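4-phosphoerythronate dehydrogenase (Lactobacillus jensenii, PDB 4PRK) probably catalyses the NAD-dependent interconversion of pyruvate and D-lactate, as a member of the D-isomer-specific 2-hydroxyacid dehydrogenase family. Local coordinates at residues His92-Val100 against Leu318-Val328; Val39-Leu50 against Leu65-Arg76. One frame throughout, in Å; residues are numbered along the deposited sequence.

Contact 1 of 2, residues His92-Val100 against Leu318-Val328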
loop_
_atom_site.group_PDB
_atom_site.type_symbol
_atom_site.label_atom_id
_atom_site.label_comp_id
_atom_site.label_asym_id
_atom_site.label_seq_id
_atom_site.Cartn_x
_atom_site.Cartn_y
_atom_site.Cartn_z
ATOM N N HIS A 92 -44.636 9.822 -15.878
ATOM C CA HIS A 92 -44.255 9.507 -14.499
ATOM C C HIS A 92 -43.207 8.388 -14.400
ATOM O O HIS A 92 -43.197 7.629 -13.437
ATOM C CB HIS A 92 -45.503 9.147 -13.676
ATOM C CG HIS A 92 -46.510 10.254 -13.588
ATOM N ND1 HIS A 92 -47.200 10.539 -12.429
ATOM C CD2 HIS A 92 -46.943 11.148 -14.510
ATOM C CE1 HIS A 92 -48.015 11.556 -12.642
ATOM N NE2 HIS A 92 -47.877 11.943 -13.896
ATOM N N LEU A 93 -42.322 8.304 -15.393
ATOM C CA LEU A 93 -41.289 7.264 -15.439
ATOM C C LEU A 93 -39.962 7.763 -14.836
ATOM O O LEU A 93 -39.198 8.433 -15.534
ATOM C CB LEU A 93 -41.041 6.806 -16.894
ATOM C CG LEU A 93 -42.075 5.910 -17.607
ATOM C CD1 LEU A 93 -41.927 5.985 -19.126
ATOM C CD2 LEU A 93 -41.982 4.458 -17.137
ATOM N N THR A 94 -39.679 7.436 -13.567
ATOM C CA THR A 94 -38.338 7.686 -12.999
ATOM C C THR A 94 -37.309 7.065 -13.981
ATOM O O THR A 94 -37.614 6.080 -14.648
ATOM C CB THR A 94 -38.130 7.127 -11.542
ATOM O OG1 THR A 94 -39.074 7.700 -10.613
ATOM C CG2 THR A 94 -36.702 7.412 -11.021
ATOM N N VAL A 95 -36.134 7.690 -14.116
ATOM C CA VAL A 95 -34.999 7.146 -14.895
ATOM C C VAL A 95 -33.799 6.943 -13.959
ATOM O O VAL A 95 -33.405 7.873 -13.242
ATOM C CB VAL A 95 -34.618 8.075 -16.074
ATOM C CG1 VAL A 95 -33.639 7.400 -17.051
ATOM C CG2 VAL A 95 -35.885 8.511 -16.811
ATOM N N THR A 96 -33.262 5.723 -13.925
ATOM C CA THR A 96 -32.048 5.455 -13.161
ATOM C C THR A 96 -30.963 5.005 -14.119
ATOM O O THR A 96 -31.231 4.621 -15.281
ATOM C CB THR A 96 -32.197 4.359 -12.050
ATOM O OG1 THR A 96 -32.529 3.081 -12.628
ATOM C CG2 THR A 96 -33.233 4.758 -10.994
ATOM N N ASN A 97 -29.729 5.031 -13.623
ATOM C CA ASN A 97 -28.614 4.586 -14.420
ATOM C C ASN A 97 -27.544 3.995 -13.531
ATOM O O ASN A 97 -27.663 4.026 -12.293
ATOM C CB ASN A 97 -28.064 5.781 -15.234
ATOM C CG ASN A 97 -27.286 6.765 -14.381
ATOM O OD1 ASN A 97 -27.426 6.817 -13.142
ATOM N ND2 ASN A 97 -26.442 7.557 -15.040
ATOM N N VAL A 98 -26.476 3.511 -14.174
ATOM C CA VAL A 98 -25.277 3.039 -13.465
ATOM C C VAL A 98 -24.051 3.936 -13.770
ATOM O O VAL A 98 -23.315 3.752 -14.754
ATOM C CB VAL A 98 -25.019 1.534 -13.720
ATOM C CG1 VAL A 98 -23.874 1.051 -12.848
ATOM C CG2 VAL A 98 -26.274 0.734 -13.389
ATOM N N PRO A 99 -23.868 4.943 -12.935
ATOM C CA PRO A 99 -22.700 5.817 -12.990
ATOM C C PRO A 99 -21.368 5.141 -12.655
ATOM O O PRO A 99 -20.367 5.476 -13.247
ATOM C CB PRO A 99 -23.036 6.916 -11.984
ATOM C CG PRO A 99 -24.086 6.346 -11.118
ATOM C CD PRO A 99 -24.872 5.437 -11.990
ATOM N N VAL A 100 -21.358 4.227 -11.701
ATOM C CA VAL A 100 -20.114 3.639 -11.221
ATOM C C VAL A 100 -20.084 2.118 -11.410
ATOM O O VAL A 100 -20.466 1.384 -10.510
ATOM C CB VAL A 100 -19.936 3.982 -9.725
ATOM C CG1 VAL A 100 -18.734 3.296 -9.120
ATOM C CG2 VAL A 100 -19.846 5.486 -9.531
ATOM N N LEU A 318 -37.980 0.712 -7.000
ATOM C CA LEU A 318 -38.956 1.696 -7.528
ATOM C C LEU A 318 -40.279 1.016 -7.884
ATOM O O LEU A 318 -41.346 1.592 -7.726
ATOM C CB LEU A 318 -38.373 2.435 -8.764
ATOM C CG LEU A 318 -37.201 3.388 -8.471
ATOM C CD1 LEU A 318 -36.484 3.877 -9.745
ATOM C CD2 LEU A 318 -37.722 4.539 -7.605
ATOM N N ALA A 319 -40.181 -0.220 -8.351
ATOM C CA ALA A 319 -41.347 -1.107 -8.458
ATOM C C ALA A 319 -42.020 -1.325 -7.089
ATOM O O ALA A 319 -43.246 -1.369 -7.016
ATOM C CB ALA A 319 -40.978 -2.437 -9.124
ATOM N N ASN A 320 -41.227 -1.409 -6.024
ATOM C CA ASN A 320 -41.747 -1.423 -4.629
ATOM C C ASN A 320 -42.031 -0.036 -3.997
ATOM O O ASN A 320 -42.302 0.070 -2.793
ATOM C CB ASN A 320 -40.796 -2.219 -3.733
ATOM C CG ASN A 320 -40.992 -3.695 -3.886
ATOM O OD1 ASN A 320 -41.992 -4.236 -3.427
ATOM N ND2 ASN A 320 -40.055 -4.360 -4.549
ATOM N N GLY A 321 -41.974 1.025 -4.797
ATOM C CA GLY A 321 -42.105 2.365 -4.259
ATOM C C GLY A 321 -40.997 2.754 -3.289
ATOM O O GLY A 321 -41.093 3.804 -2.655
ATOM N N GLU A 322 -39.948 1.926 -3.164
ATOM C CA GLU A 322 -38.775 2.271 -2.353
ATOM C C GLU A 322 -37.789 3.182 -3.130
ATOM O O GLU A 322 -37.974 3.452 -4.330
ATOM C CB GLU A 322 -38.066 1.006 -1.833
ATOM C CG GLU A 322 -38.333 0.676 -0.366
ATOM C CD GLU A 322 -39.414 -0.366 -0.183
ATOM O OE1 GLU A 322 -39.076 -1.487 0.259
ATOM O OE2 GLU A 322 -40.594 -0.075 -0.492
ATOM N N ARG A 323 -36.749 3.656 -2.440
ATOM C CA ARG A 323 -35.782 4.573 -3.049
ATOM C C ARG A 323 -34.726 3.880 -3.949
ATOM O O ARG A 323 -34.245 2.774 -3.637
ATOM C CB ARG A 323 -35.067 5.399 -1.976
ATOM C CG ARG A 323 -34.650 6.785 -2.467
ATOM C CD ARG A 323 -35.830 7.761 -2.529
ATOM N NE ARG A 323 -36.333 8.107 -1.194
ATOM C CZ ARG A 323 -35.740 8.949 -0.343
ATOM N NH1 ARG A 323 -34.607 9.560 -0.666
ATOM N NH2 ARG A 323 -36.285 9.181 0.850
ATOM N N ALA A 324 -34.392 4.556 -5.057
ATOM C CA ALA A 324 -33.311 4.174 -5.973
ATOM C C ALA A 324 -32.071 5.010 -5.630
ATOM O O ALA A 324 -32.197 6.152 -5.160
ATOM C CB ALA A 324 -33.730 4.411 -7.422
ATOM N N HIS A 325 -30.882 4.442 -5.828
ATOM C CA HIS A 325 -29.643 5.143 -5.483
ATOM C C HIS A 325 -29.203 6.089 -6.598
ATOM O O HIS A 325 -28.504 7.079 -6.324
ATOM C CB HIS A 325 -28.512 4.161 -5.105
ATOM C CG HIS A 325 -28.816 3.326 -3.897
ATOM N ND1 HIS A 325 -29.262 3.867 -2.711
ATOM C CD2 HIS A 325 -28.754 1.989 -3.696
ATOM C CE1 HIS A 325 -29.479 2.900 -1.836
ATOM N NE2 HIS A 325 -29.176 1.750 -2.410
ATOM N N PHE A 326 -29.643 5.801 -7.834
ATOM C CA PHE A 326 -29.107 6.421 -9.039
ATOM C C PHE A 326 -30.199 6.841 -10.021
ATOM O O PHE A 326 -30.118 6.577 -11.217
ATOM C CB PHE A 326 -28.097 5.478 -9.696
ATOM C CG PHE A 326 -27.016 5.008 -8.749
ATOM C CD1 PHE A 326 -26.066 5.893 -8.272
ATOM C CD2 PHE A 326 -26.975 3.687 -8.306
ATOM C CE1 PHE A 326 -25.073 5.478 -7.397
ATOM C CE2 PHE A 326 -25.994 3.265 -7.421
ATOM C CZ PHE A 326 -25.037 4.165 -6.963
ATOM N N VAL A 327 -31.205 7.529 -9.488
ATOM C CA VAL A 327 -32.131 8.370 -10.282
ATOM C C VAL A 327 -31.399 9.486 -11.048
ATOM O O VAL A 327 -30.442 10.069 -10.533
ATOM C CB VAL A 327 -33.123 9.094 -9.363
ATOM C CG1 VAL A 327 -34.145 9.875 -10.201
ATOM C CG2 VAL A 327 -33.774 8.094 -8.413
ATOM N N VAL A 328 -31.869 9.825 -12.246
ATOM C CA VAL A 328 -31.142 10.782 -13.076
ATOM C C VAL A 328 -31.966 11.958 -13.646
ATOM O O VAL A 328 -33.129 11.796 -14.029
ATOM C CB VAL A 328 -30.393 10.021 -14.209
ATOM C CG1 VAL A 328 -30.252 10.856 -15.479
ATOM C CG2 VAL A 328 -29.020 9.564 -13.716
#
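Phe326 gives up more surface to this contact than any other residue, through both its ring and its carbonyl. CD1 of Phe326 packs obliquely against CG of Pro99 at 3.5 Å. The ring CG is anti to the residue's own carbonyl carbon (chi1 -53°), which places the ring against CG and CD of Pro99. The backbones are joined at a single beta bridge between Thr96 and Val327. Asn97 N donates a 2.9 Å hydrogen bond to Phe326 O, Val328 N donates one of 2.7 Å to Val95 O, and the CA of Thr96 adds a C-H···O contact to Phe326 O. With an alanine here instead of Phe326, Pro99 would probably lose the ring packed against its CG and CD, and a gap would open beside the end of the strand. The side chain of Val328 crosses that of Asn97 at about a right angle, its CG2 3.2 Å from Asn97 OD1, while ND2 of this amide is bonded to Val78 O. On Thr96 the methyl does the work: CG2 meets Leu318 CD1 tip to tip at 3.6 Å and also touches the CB of Ala324. From the end of helix 301-319 the segment 318-328 thus loops out and comes back to strand 94-96, one of the two edge strands of the five-stranded parallel sheet. Asp314 of the same helix receives the N-H groups of His325 and Phe326, strand 72-75 lies beside strand 94-96 within the sheet, and Val328 reaches Phe85 of helix 85-90.

Contact 2 of 2, residues Val39-Leu50 against Leu65-Arg76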
loop_
_atom_site.group_PDB
_atom_site.type_symbol
_atom_site.label_atom_id
_atom_site.label_comp_id
_atom_site.label_asym_id
_atom_site.label_seq_id
_atom_site.Cartn_x
_atom_site.Cartn_y
_atom_site.Cartn_z
ATOM N N VAL A 39 -42.196 -3.823 -27.249
ATOM C CA VAL A 39 -42.661 -3.308 -25.964
ATOM C C VAL A 39 -43.681 -4.183 -25.234
ATOM O O VAL A 39 -43.688 -4.235 -24.014
ATOM C CB VAL A 39 -43.154 -1.863 -26.067
ATOM C CG1 VAL A 39 -43.651 -1.376 -24.720
ATOM C CG2 VAL A 39 -42.022 -0.980 -26.545
ATOM N N ASP A 40 -44.547 -4.850 -25.979
ATOM C CA ASP A 40 -45.628 -5.641 -25.406
ATOM C C ASP A 40 -45.143 -6.879 -24.642
ATOM O O ASP A 40 -45.925 -7.558 -24.000
ATOM C CB ASP A 40 -46.644 -6.025 -26.474
ATOM C CG ASP A 40 -47.190 -4.832 -27.209
ATOM O OD1 ASP A 40 -47.426 -3.795 -26.568
ATOM O OD2 ASP A 40 -47.383 -4.932 -28.433
ATOM N N GLN A 41 -43.865 -7.197 -24.781
ATOM C CA GLN A 41 -43.204 -8.248 -23.987
ATOM C C GLN A 41 -42.893 -7.838 -22.521
ATOM O O GLN A 41 -42.521 -8.649 -21.674
ATOM C CB GLN A 41 -41.947 -8.670 -24.727
ATOM C CG GLN A 41 -42.189 -8.706 -26.227
ATOM C CD GLN A 41 -41.266 -9.633 -26.957
ATOM O OE1 GLN A 41 -40.749 -10.599 -26.384
ATOM N NE2 GLN A 41 -41.065 -9.362 -28.247
ATOM N N VAL A 42 -43.083 -6.560 -22.244
ATOM C CA VAL A 42 -42.953 -5.997 -20.913
ATOM C C VAL A 42 -44.202 -6.250 -20.101
ATOM O O VAL A 42 -44.240 -6.021 -18.911
ATOM C CB VAL A 42 -42.765 -4.478 -20.989
ATOM C CG1 VAL A 42 -42.468 -3.911 -19.617
ATOM C CG2 VAL A 42 -41.674 -4.139 -21.981
ATOM N N ALA A 43 -45.222 -6.750 -20.767
ATOM C CA ALA A 43 -46.565 -6.778 -20.226
ATOM C C ALA A 43 -46.637 -7.560 -18.931
ATOM O O ALA A 43 -47.330 -7.157 -18.012
ATOM C CB ALA A 43 -47.524 -7.363 -21.249
ATOM N N ASP A 44 -45.904 -8.658 -18.856
ATOM C CA ASP A 44 -45.922 -9.502 -17.674
ATOM C C ASP A 44 -44.761 -9.176 -16.746
ATOM O O ASP A 44 -44.399 -9.967 -15.893
ATOM C CB ASP A 44 -45.957 -10.987 -18.026
ATOM C CG ASP A 44 -44.864 -11.395 -18.973
ATOM O OD1 ASP A 44 -44.224 -10.525 -19.575
ATOM O OD2 ASP A 44 -44.647 -12.604 -19.126
ATOM N N CYS A 45 -44.224 -7.976 -16.895
ATOM C CA CYS A 45 -43.005 -7.581 -16.227
ATOM C C CYS A 45 -43.198 -6.489 -15.182
ATOM O O CYS A 45 -43.932 -5.537 -15.393
ATOM C CB CYS A 45 -41.982 -7.135 -17.264
ATOM S SG CYS A 45 -41.145 -8.481 -18.117
ATOM N N ASP A 46 -42.563 -6.665 -14.030
ATOM C CA ASP A 46 -42.498 -5.642 -12.989
ATOM C C ASP A 46 -41.710 -4.356 -13.335
ATOM O O ASP A 46 -42.052 -3.273 -12.888
ATOM C CB ASP A 46 -42.005 -6.252 -11.675
ATOM C CG ASP A 46 -43.029 -7.159 -11.026
ATOM O OD1 ASP A 46 -42.980 -8.376 -11.246
ATOM O OD2 ASP A 46 -43.883 -6.658 -10.283
ATOM N N GLY A 47 -40.611 -4.509 -14.064
ATOM C CA GLY A 47 -39.695 -3.417 -14.358
ATOM C C GLY A 47 -38.812 -3.689 -15.559
ATOM O O GLY A 47 -38.791 -4.804 -16.052
ATOM N N VAL A 48 -38.089 -2.683 -16.045
ATOM C CA VAL A 48 -37.278 -2.870 -17.238
ATOM C C VAL A 48 -35.811 -2.451 -17.035
ATOM O O VAL A 48 -35.507 -1.528 -16.266
ATOM C CB VAL A 48 -37.948 -2.161 -18.439
ATOM C CG1 VAL A 48 -36.985 -1.977 -19.604
ATOM C CG2 VAL A 48 -39.167 -2.959 -18.886
ATOM N N LEU A 49 -34.904 -3.185 -17.695
ATOM C CA LEU A 49 -33.462 -2.879 -17.693
ATOM C C LEU A 49 -33.033 -2.654 -19.155
ATOM O O LEU A 49 -33.151 -3.564 -20.005
ATOM C CB LEU A 49 -32.652 -4.004 -17.004
ATOM C CG LEU A 49 -32.813 -4.187 -15.472
ATOM C CD1 LEU A 49 -31.805 -5.202 -14.904
ATOM C CD2 LEU A 49 -32.694 -2.860 -14.722
ATOM N N LEU A 50 -32.541 -1.438 -19.437
ATOM C CA LEU A 50 -32.278 -1.002 -20.813
ATOM C C LEU A 50 -30.801 -0.846 -21.114
ATOM O O LEU A 50 -30.001 -0.493 -20.233
ATOM C CB LEU A 50 -32.973 0.338 -21.077
ATOM C CG LEU A 50 -34.519 0.351 -21.086
ATOM C CD1 LEU A 50 -35.058 1.583 -21.832
ATOM C CD2 LEU A 50 -35.065 -0.929 -21.723
ATOM N N LEU A 65 -45.290 1.387 -21.484
ATOM C CA LEU A 65 -44.649 1.015 -20.198
ATOM C C LEU A 65 -45.492 1.515 -19.030
ATOM O O LEU A 65 -45.772 0.775 -18.074
ATOM C CB LEU A 65 -43.250 1.608 -20.059
ATOM C CG LEU A 65 -42.241 1.215 -21.127
ATOM C CD1 LEU A 65 -40.971 2.027 -20.925
ATOM C CD2 LEU A 65 -41.980 -0.290 -21.110
ATOM N N ALA A 66 -45.878 2.788 -19.121
ATOM C CA ALA A 66 -46.802 3.400 -18.174
ATOM C C ALA A 66 -48.119 2.636 -18.118
ATOM O O ALA A 66 -48.610 2.359 -17.042
ATOM C CB ALA A 66 -47.051 4.846 -18.543
ATOM N N ASP A 67 -48.671 2.282 -19.274
ATOM C CA ASP A 67 -49.857 1.409 -19.322
ATOM C C ASP A 67 -49.630 0.065 -18.595
ATOM O O ASP A 67 -50.551 -0.440 -17.952
ATOM C CB ASP A 67 -50.310 1.133 -20.778
ATOM C CG ASP A 67 -51.334 2.148 -21.307
ATOM O OD1 ASP A 67 -51.302 3.344 -20.925
ATOM O OD2 ASP A 67 -52.167 1.729 -22.139
ATOM N N TYR A 68 -48.421 -0.508 -18.686
ATOM C CA TYR A 68 -48.141 -1.802 -18.033
ATOM C C TYR A 68 -47.712 -1.684 -16.568
ATOM O O TYR A 68 -47.216 -2.636 -16.000
ATOM C CB TYR A 68 -47.108 -2.603 -18.822
ATOM C CG TYR A 68 -47.511 -2.906 -20.251
ATOM C CD1 TYR A 68 -48.800 -3.362 -20.564
ATOM C CD2 TYR A 68 -46.598 -2.767 -21.285
ATOM C CE1 TYR A 68 -49.157 -3.642 -21.871
ATOM C CE2 TYR A 68 -46.947 -3.041 -22.587
ATOM C CZ TYR A 68 -48.219 -3.476 -22.875
ATOM O OH TYR A 68 -48.541 -3.745 -24.179
ATOM N N GLY A 69 -47.907 -0.515 -15.963
ATOM C CA GLY A 69 -47.595 -0.305 -14.550
ATOM C C GLY A 69 -46.110 -0.133 -14.250
ATOM O O GLY A 69 -45.723 -0.047 -13.068
ATOM N N ILE A 70 -45.283 -0.078 -15.304
ATOM C CA ILE A 70 -43.831 0.062 -15.139
ATOM C C ILE A 70 -43.591 1.476 -14.620
ATOM O O ILE A 70 -44.063 2.446 -15.234
ATOM C CB ILE A 70 -43.041 -0.138 -16.465
ATOM C CG1 ILE A 70 -43.248 -1.537 -17.073
ATOM C CG2 ILE A 70 -41.556 0.081 -16.235
ATOM C CD1 ILE A 70 -42.580 -2.669 -16.304
ATOM N N LYS A 71 -42.864 1.581 -13.502
ATOM C CA LYS A 71 -42.655 2.864 -12.804
ATOM C C LYS A 71 -41.289 3.529 -13.050
ATOM O O LYS A 71 -41.075 4.663 -12.589
ATOM C CB LYS A 71 -42.848 2.685 -11.295
ATOM C CG LYS A 71 -44.180 2.061 -10.888
ATOM C CD LYS A 71 -44.193 1.700 -9.413
ATOM C CE LYS A 71 -43.882 2.896 -8.526
ATOM N NZ LYS A 71 -44.201 2.586 -7.105
ATOM N N SER A 72 -40.370 2.838 -13.745
ATOM C CA SER A 72 -39.056 3.410 -14.062
ATOM C C SER A 72 -38.419 2.803 -15.314
ATOM O O SER A 72 -38.939 1.840 -15.871
ATOM C CB SER A 72 -38.104 3.280 -12.865
ATOM O OG SER A 72 -37.643 1.942 -12.695
ATOM N N ILE A 73 -37.326 3.433 -15.770
ATOM C CA ILE A 73 -36.398 2.885 -16.786
ATOM C C ILE A 73 -34.969 2.716 -16.185
ATOM O O ILE A 73 -34.254 3.714 -15.868
ATOM C CB ILE A 73 -36.358 3.759 -18.060
ATOM C CG1 ILE A 73 -37.734 3.794 -18.730
ATOM C CG2 ILE A 73 -35.344 3.231 -19.072
ATOM C CD1 ILE A 73 -37.870 4.934 -19.727
ATOM N N GLY A 74 -34.575 1.451 -16.026
ATOM C CA GLY A 74 -33.263 1.102 -15.468
ATOM C C GLY A 74 -32.228 0.979 -16.578
ATOM O O GLY A 74 -32.068 -0.086 -17.194
ATOM N N LEU A 75 -31.574 2.087 -16.879
ATOM C CA LEU A 75 -30.355 2.079 -17.673
ATOM C C LEU A 75 -29.339 1.205 -16.988
ATOM O O LEU A 75 -29.099 1.384 -15.778
ATOM C CB LEU A 75 -29.732 3.479 -17.744
ATOM C CG LEU A 75 -30.201 4.416 -18.825
ATOM C CD1 LEU A 75 -31.427 3.952 -19.589
ATOM C CD2 LEU A 75 -30.442 5.761 -18.169
ATOM N N ARG A 76 -28.738 0.280 -17.741
ATOM C CA ARG A 76 -27.642 -0.565 -17.187
ATOM C C ARG A 76 -26.295 0.117 -17.386
ATOM O O ARG A 76 -25.259 -0.321 -16.834
ATOM C CB ARG A 76 -27.613 -1.955 -17.839
ATOM C CG ARG A 76 -28.883 -2.777 -17.587
ATOM C CD ARG A 76 -28.623 -4.262 -17.805
ATOM N NE ARG A 76 -28.101 -4.649 -19.136
ATOM C CZ ARG A 76 -28.821 -4.689 -20.256
ATOM N NH1 ARG A 76 -28.271 -5.100 -21.397
ATOM N NH2 ARG A 76 -30.108 -4.312 -20.247
#
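The hydroxyl of Tyr68 donates a 2.6 Å hydrogen bond to Asp40 OD1, meeting it on the anti side, 33° out of the plane of a carboxylate that stands almost perpendicular to the ring. The CA of Ala43 sits over the centre of one ring face in a CH-pi contact, 4.0 Å from the centroid. With Ile70 CG1 anti to the carbonyl carbon (chi1 -61°), a chi2 of -71° bends CD1 toward Cys45 O and Gly47 N, and CD1 lies 3.5 Å from Val42 CG1. Between the strands, Leu50 N bonds to Gly74 O at 2.7 Å, followed by Arg76 N to Leu50 O at 2.9 Å and preceded by the longer Gly74 N to Val48 O. A CB on Gly74 would probably come too close to Leu49 CD2 and Val48 O. Leu50 CD1 is tightly packed against Ile73 CG2, 3.2 Å away.

In the second shell, Lys64 forms a salt bridge with the same Asp40 oxygen, and a Schellman motif with Gly69 at C-prime ends the helix beside Tyr68. Arg76 turns its guanidinium to Glu12 in a salt bridge and to Phe6 O. The whole forms a beta-alpha-beta crossover: strand 47-50 runs parallel to strand 72-75, with helix 60-67 between them in sequence, strand 2-6 on the other flank of 47-50, and helix 301-319 touching Leu49 and Arg76.

Overall arrangement
From the N terminus, contact 2 comes first and closes a short loop of 14 residues between Leu50 and Leu65. Contact 1 opens only after it has closed, and spans 217 residues that include the seven-stranded, Rossmann-type sheet, before the C-terminal segment returns to the N-terminal five-stranded sheet. The two loops therefore follow in series, neither enclosing nor crossing the other. They meet in that five-stranded parallel sheet, where strands 72-75 and 94-96 are neighbours: Thr94 O lies 2.9 Å from Ile73 N, a probable hydrogen bond. Contact 2 pairs two of its inner strands, 47-50 and 72-75, while contact 1 ties the C-terminal tail to one edge strand, 94-96.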